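Local coordinates for protein macromomycin (Streptomyces macromomyceticus, PDB 2MCM) that binds non-covalently, as the apoprotein of auromomycin, the cytotoxic chromophore that intercalates weakly into DNA and breaks one or both strands, at residues A[35-40]-A[91-96]; A[69-74]-A[85-90]. All blocks are in the same frame, centred on the assembly; numbering follows the deposited sequence. Where two conformers were deposited one is given.

Interaction 1. Residues A[35-40]-A[91-96]; sequences QCAVVE and VSCSAG. With CA (calcium ion), chain B.
Cys36 and Ser94 face each other as an antiparallel hydrogen-bonded pair, joining strands 30-40 and 93-98 of the immunoglobulin-like beta-barrel of the neocarzinostatin family. Cys36 N donates to Ser94 O at 3.0 Å, the donor tilted 28° from the carbonyl plane, and Ser94 N returns a bond to Cys36 O at 2.9 Å. The contact is tightest here: Ser94 O also receives a CA-H contact from Gln35 CA at 3.2 Å, and Gln35 CG, anti to the backbone N (chi1 176°), passes beside the same oxygen. The amide of Gln35 finds its partner outside the contact, in His69 O. On the same buried face Ala37 CB packs 3.9 Å from Cys93 SG and 3.7 Å from Ser92 O. Toward exposed Val91 and Ser92 the contact is loose. On the other face, Cys36 and Ser94 are partly exposed: Cys36 SG is bonded to Cys46, and Ser94 OG hydrogen-bonds a 2-methyl-2,4-pentanediol, probably from the crystallisation liquor. Beyond the pair, both carboxylate oxygens of Glu40 bind a calcium ion, and OE2 also accepts from Trp83 NE1. The buried side thus holds the Cys88-Cys93 sulfurs and a bonded amide; the outer side, a disulfide and a hydroxyl, is consistent with the family's chromophore cleft.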
loop_
_atom_site.group_PDB
_atom_site.type_symbol
_atom_site.label_atom_id
_atom_site.label_comp_id
_atom_site.label_asym_id
_atom_site.label_seq_id
_atom_site.Cartn_x
_atom_site.Cartn_y
_atom_site.Cartn_z
ATOM N N GLN A 35 -1.107 -1.658 -2.268
ATOM C CA GLN A 35 -0.356 -1.020 -3.374
ATOM C C GLN A 35 -1.352 -0.082 -4.029
ATOM O O GLN A 35 -2.491 -0.402 -4.383
ATOM C CB GLN A 35 0.101 -2.107 -4.389
ATOM C CG GLN A 35 0.787 -1.524 -5.603
ATOM C CD GLN A 35 1.207 -2.528 -6.664
ATOM O OE1 GLN A 35 0.937 -3.743 -6.461
ATOM N NE2 GLN A 35 1.818 -2.045 -7.718
ATOM N N CYS A 36 -0.946 1.203 -4.168
ATOM C CA CYS A 36 -1.849 2.243 -4.684
ATOM C C CYS A 36 -1.155 3.225 -5.635
ATOM O O CYS A 36 0.068 3.182 -5.736
ATOM C CB CYS A 36 -2.345 3.075 -3.465
ATOM S SG CYS A 36 -3.114 2.139 -2.098
ATOM N N ALA A 37 -1.944 4.100 -6.219
ATOM C CA ALA A 37 -1.403 5.125 -7.123
ATOM C C ALA A 37 -2.472 6.215 -7.144
ATOM O O ALA A 37 -3.585 5.998 -6.771
ATOM C CB ALA A 37 -1.245 4.590 -8.554
ATOM N N VAL A 38 -2.025 7.393 -7.622
ATOM C CA VAL A 38 -3.002 8.510 -7.781
ATOM C C VAL A 38 -3.580 8.311 -9.186
ATOM O O VAL A 38 -2.854 8.372 -10.215
ATOM C CB VAL A 38 -2.287 9.883 -7.594
ATOM C CG1 VAL A 38 -3.296 10.977 -7.991
ATOM C CG2 VAL A 38 -1.822 10.103 -6.192
ATOM N N VAL A 39 -4.888 8.033 -9.201
ATOM C CA VAL A 39 -5.507 7.773 -10.526
ATOM C C VAL A 39 -5.970 9.093 -11.122
ATOM O O VAL A 39 -5.908 9.294 -12.334
ATOM C CB VAL A 39 -6.515 6.620 -10.482
ATOM C CG1 VAL A 39 -5.718 5.328 -10.139
ATOM C CG2 VAL A 39 -7.686 6.780 -9.590
ATOM N N GLU A 40 -6.416 9.945 -10.225
ATOM C CA GLU A 40 -6.873 11.287 -10.562
ATOM C C GLU A 40 -6.585 12.166 -9.363
ATOM O O GLU A 40 -6.740 11.792 -8.175
ATOM C CB GLU A 40 -8.354 11.304 -10.956
ATOM C CG GLU A 40 -8.755 10.227 -11.959
ATOM C CD GLU A 40 -9.748 10.496 -13.033
ATOM O OE1 GLU A 40 -9.815 11.532 -13.669
ATOM O OE2 GLU A 40 -10.500 9.472 -13.262
ATOM N N VAL A 91 3.091 5.260 -14.407
ATOM C CA VAL A 91 2.741 6.193 -13.326
ATOM C C VAL A 91 3.451 5.686 -12.075
ATOM O O VAL A 91 3.886 4.546 -11.935
ATOM C CB VAL A 91 1.260 6.365 -13.062
ATOM C CG1 VAL A 91 0.586 6.942 -14.311
ATOM C CG2 VAL A 91 0.549 5.235 -12.385
ATOM N N SER A 92 3.577 6.582 -11.102
ATOM C CA SER A 92 4.219 6.234 -9.832
ATOM C C SER A 92 3.247 5.479 -8.901
ATOM O O SER A 92 2.149 5.974 -8.637
ATOM C CB SER A 92 4.715 7.470 -9.004
ATOM O OG SER A 92 5.723 8.111 -9.794
ATOM N N CYS A 93 3.674 4.326 -8.402
ATOM C CA CYS A 93 2.829 3.577 -7.449
ATOM C C CYS A 93 3.523 3.484 -6.114
ATOM O O CYS A 93 4.788 3.769 -6.073
ATOM C CB CYS A 93 2.671 2.111 -7.981
ATOM S SG CYS A 93 1.657 2.170 -9.482
ATOM N N SER A 94 2.851 3.164 -5.054
ATOM C CA SER A 94 3.466 3.018 -3.760
ATOM C C SER A 94 2.945 1.772 -3.041
ATOM O O SER A 94 1.953 1.153 -3.483
ATOM C CB SER A 94 3.069 4.233 -2.836
ATOM O OG SER A 94 1.676 4.255 -2.668
ATOM N N ALA A 95 3.593 1.395 -1.995
ATOM C CA ALA A 95 3.160 0.367 -1.039
ATOM C C ALA A 95 3.146 1.118 0.318
ATOM O O ALA A 95 4.047 1.918 0.607
ATOM C CB ALA A 95 4.093 -0.836 -0.988
ATOM N N GLY A 96 2.093 0.863 1.122
ATOM C CA GLY A 96 2.101 1.593 2.402
ATOM C C GLY A 96 0.902 1.129 3.189
ATOM O O GLY A 96 0.315 0.069 2.839
HETATM CA CA CA B . -11.724 10.522 -14.986
HETATM O O HOH W 1 -10.845 12.819 -15.490
#

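Interaction 2. Residues A[69-74]-A[85-90]; sequences HSSFQA and TVNCKV
Ser70 O accepts the short bond from Cys88 N, 2.7 Å, where the beta hairpin of strands 71-76 and 81-87 opens into loop. Phe72 and Val86 follow as the hydrogen-bonded pair, with Val86 N donating to Phe72 O at 2.8 Å and Phe72 N to Val86 O. Their side chains lie side by side on the buried face, pointing the same way. Val86 CB lies over one face of the Phe72 ring in a CH-pi contact, 4.0 Å from the centroid and displaced toward the rim. Cys88 SG meets the same ring at its edge, 3.6 Å from Phe72 CE2. Val86 CG2 packs on Ala74 CB, extending the apolar surface along the hairpin. The opposite face, with Ser71, Gln73, Thr85 and Asn87, is polar. A water donates to Asn87 OD1 at 3.1 Å, and the same oxygen accepts Lys89 N at 2.8 Å in an Asx turn, tying the side chain to the backbone just past the strand. At the other end the Gln73 chain is bent, chi2 (-49°) turning CD back, and Gln73 NE2 then donates to Thr85 OG1 at 2.8 Å, nearly straight at 171°, with OG1 in the amide plane.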
loop_
_atom_site.group_PDB
_atom_site.type_symbol
_atom_site.label_atom_id
_atom_site.label_comp_id
_atom_site.label_asym_id
_atom_site.label_seq_id
_atom_site.Cartn_x
_atom_site.Cartn_y
_atom_site.Cartn_z
ATOM N N HIS A 69 2.289 -5.932 -8.018
ATOM C CA HIS A 69 2.162 -6.211 -9.455
ATOM C C HIS A 69 2.433 -4.944 -10.263
ATOM O O HIS A 69 2.181 -3.822 -9.834
ATOM C CB HIS A 69 0.742 -6.740 -9.786
ATOM C CG HIS A 69 0.420 -8.036 -9.052
ATOM N ND1 HIS A 69 -0.149 -8.175 -7.860
ATOM C CD2 HIS A 69 0.726 -9.301 -9.483
ATOM C CE1 HIS A 69 -0.231 -9.479 -7.534
ATOM N NE2 HIS A 69 0.300 -10.173 -8.533
ATOM N N SER A 70 3.050 -5.187 -11.424
ATOM C CA SER A 70 3.446 -3.991 -12.232
ATOM C C SER A 70 2.274 -3.294 -12.837
ATOM O O SER A 70 2.436 -2.106 -13.204
ATOM C CB SER A 70 4.546 -4.317 -13.255
ATOM O OG SER A 70 4.045 -5.360 -14.076
ATOM N N SER A 71 1.153 -3.963 -12.987
ATOM C CA SER A 71 -0.100 -3.342 -13.465
ATOM C C SER A 71 -1.176 -3.940 -12.561
ATOM O O SER A 71 -1.059 -5.160 -12.188
ATOM C CB SER A 71 -0.441 -3.575 -14.915
ATOM O OG SER A 71 0.503 -2.942 -15.778
ATOM N N PHE A 72 -2.190 -3.196 -12.229
ATOM C CA PHE A 72 -3.280 -3.758 -11.373
ATOM C C PHE A 72 -4.559 -3.029 -11.700
ATOM O O PHE A 72 -4.539 -1.971 -12.333
ATOM C CB PHE A 72 -2.870 -3.578 -9.931
ATOM C CG PHE A 72 -2.740 -2.202 -9.359
ATOM C CD1 PHE A 72 -3.886 -1.562 -8.839
ATOM C CD2 PHE A 72 -1.517 -1.525 -9.314
ATOM C CE1 PHE A 72 -3.793 -0.303 -8.240
ATOM C CE2 PHE A 72 -1.430 -0.246 -8.740
ATOM C CZ PHE A 72 -2.565 0.360 -8.263
ATOM N N GLN A 73 -5.694 -3.603 -11.297
ATOM C CA GLN A 73 -7.006 -2.986 -11.451
ATOM C C GLN A 73 -7.217 -2.226 -10.126
ATOM O O GLN A 73 -7.184 -2.793 -9.030
ATOM C CB GLN A 73 -8.154 -4.010 -11.569
ATOM C CG GLN A 73 -8.097 -4.800 -12.876
ATOM C CD GLN A 73 -7.932 -3.866 -14.047
ATOM O OE1 GLN A 73 -8.788 -2.910 -14.160
ATOM N NE2 GLN A 73 -6.902 -3.990 -14.888
ATOM N N ALA A 74 -7.359 -0.916 -10.295
ATOM C CA ALA A 74 -7.516 -0.087 -9.081
ATOM C C ALA A 74 -8.993 0.061 -8.707
ATOM O O ALA A 74 -9.821 0.105 -9.636
ATOM C CB ALA A 74 -6.919 1.286 -9.383
ATOM N N THR A 85 -7.357 0.110 -15.154
ATOM C CA THR A 85 -6.016 -0.379 -15.030
ATOM C C THR A 85 -5.014 0.698 -14.692
ATOM O O THR A 85 -5.118 1.790 -15.311
ATOM C CB THR A 85 -5.558 -1.001 -16.440
ATOM O OG1 THR A 85 -6.595 -1.971 -16.743
ATOM C CG2 THR A 85 -4.159 -1.609 -16.356
ATOM N N VAL A 86 -4.081 0.394 -13.851
ATOM C CA VAL A 86 -2.971 1.250 -13.472
ATOM C C VAL A 86 -1.680 0.502 -13.880
ATOM O O VAL A 86 -1.476 -0.633 -13.460
ATOM C CB VAL A 86 -2.948 1.527 -11.953
ATOM C CG1 VAL A 86 -1.697 2.327 -11.595
ATOM C CG2 VAL A 86 -4.146 2.368 -11.495
ATOM N N ASN A 87 -0.795 1.150 -14.624
ATOM C CA ASN A 87 0.475 0.520 -15.036
ATOM C C ASN A 87 1.569 1.240 -14.259
ATOM O O ASN A 87 1.752 2.480 -14.524
ATOM C CB ASN A 87 0.608 0.668 -16.538
ATOM C CG ASN A 87 1.925 0.102 -17.023
ATOM O OD1 ASN A 87 2.932 -0.092 -16.342
ATOM N ND2 ASN A 87 1.815 -0.077 -18.361
ATOM N N CYS A 88 2.228 0.602 -13.354
ATOM C CA CYS A 88 3.246 1.183 -12.484
ATOM C C CYS A 88 4.579 1.403 -13.185
ATOM O O CYS A 88 5.472 1.896 -12.460
ATOM C CB CYS A 88 3.398 0.408 -11.180
ATOM S SG CYS A 88 1.831 0.268 -10.209
ATOM N N LYS A 89 4.679 1.107 -14.444
ATOM C CA LYS A 89 5.913 1.378 -15.169
ATOM C C LYS A 89 5.663 2.711 -15.863
ATOM O O LYS A 89 6.645 3.238 -16.438
ATOM C CB LYS A 89 6.266 0.259 -16.161
ATOM C CG LYS A 89 6.867 -0.930 -15.388
ATOM C CD LYS A 89 7.241 -2.127 -16.213
ATOM C CE LYS A 89 8.571 -2.074 -16.916
ATOM N NZ LYS A 89 9.601 -1.284 -16.185
ATOM N N VAL A 90 4.470 3.250 -15.845
ATOM C CA VAL A 90 4.120 4.535 -16.493
ATOM C C VAL A 90 3.820 5.598 -15.446
ATOM O O VAL A 90 4.173 6.790 -15.679
ATOM C CB VAL A 90 2.918 4.318 -17.465
ATOM C CG1 VAL A 90 2.330 5.602 -18.023
ATOM C CG2 VAL A 90 3.297 3.330 -18.541
HETATM O O HOH W 2 3.429 -3.155 -16.386
#

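The two interactions have centres 9 Å apart and meet through a disulfide, Cys93 SG of interaction 1 to Cys88 SG of interaction 2 at 2.0 Å, which closes the short loop between strands 81-87 and 93-98. Gln35 NE2 joins them again, 2.8 Å from His69 O in a hydrogen bond and 3.4 Å from Cys88 SG. Farther along, Val39 CG1 packs on Val86 CG2 at 3.6 Å. These joins lie on the buried face; diols sit near Cys36 and Ser94 on the other, possibly marking the chromophore cleft known in this family. The calcium ion, bound by Glu40 at the end of segment 35-40, lies about 12 Å from the side chain of Val86.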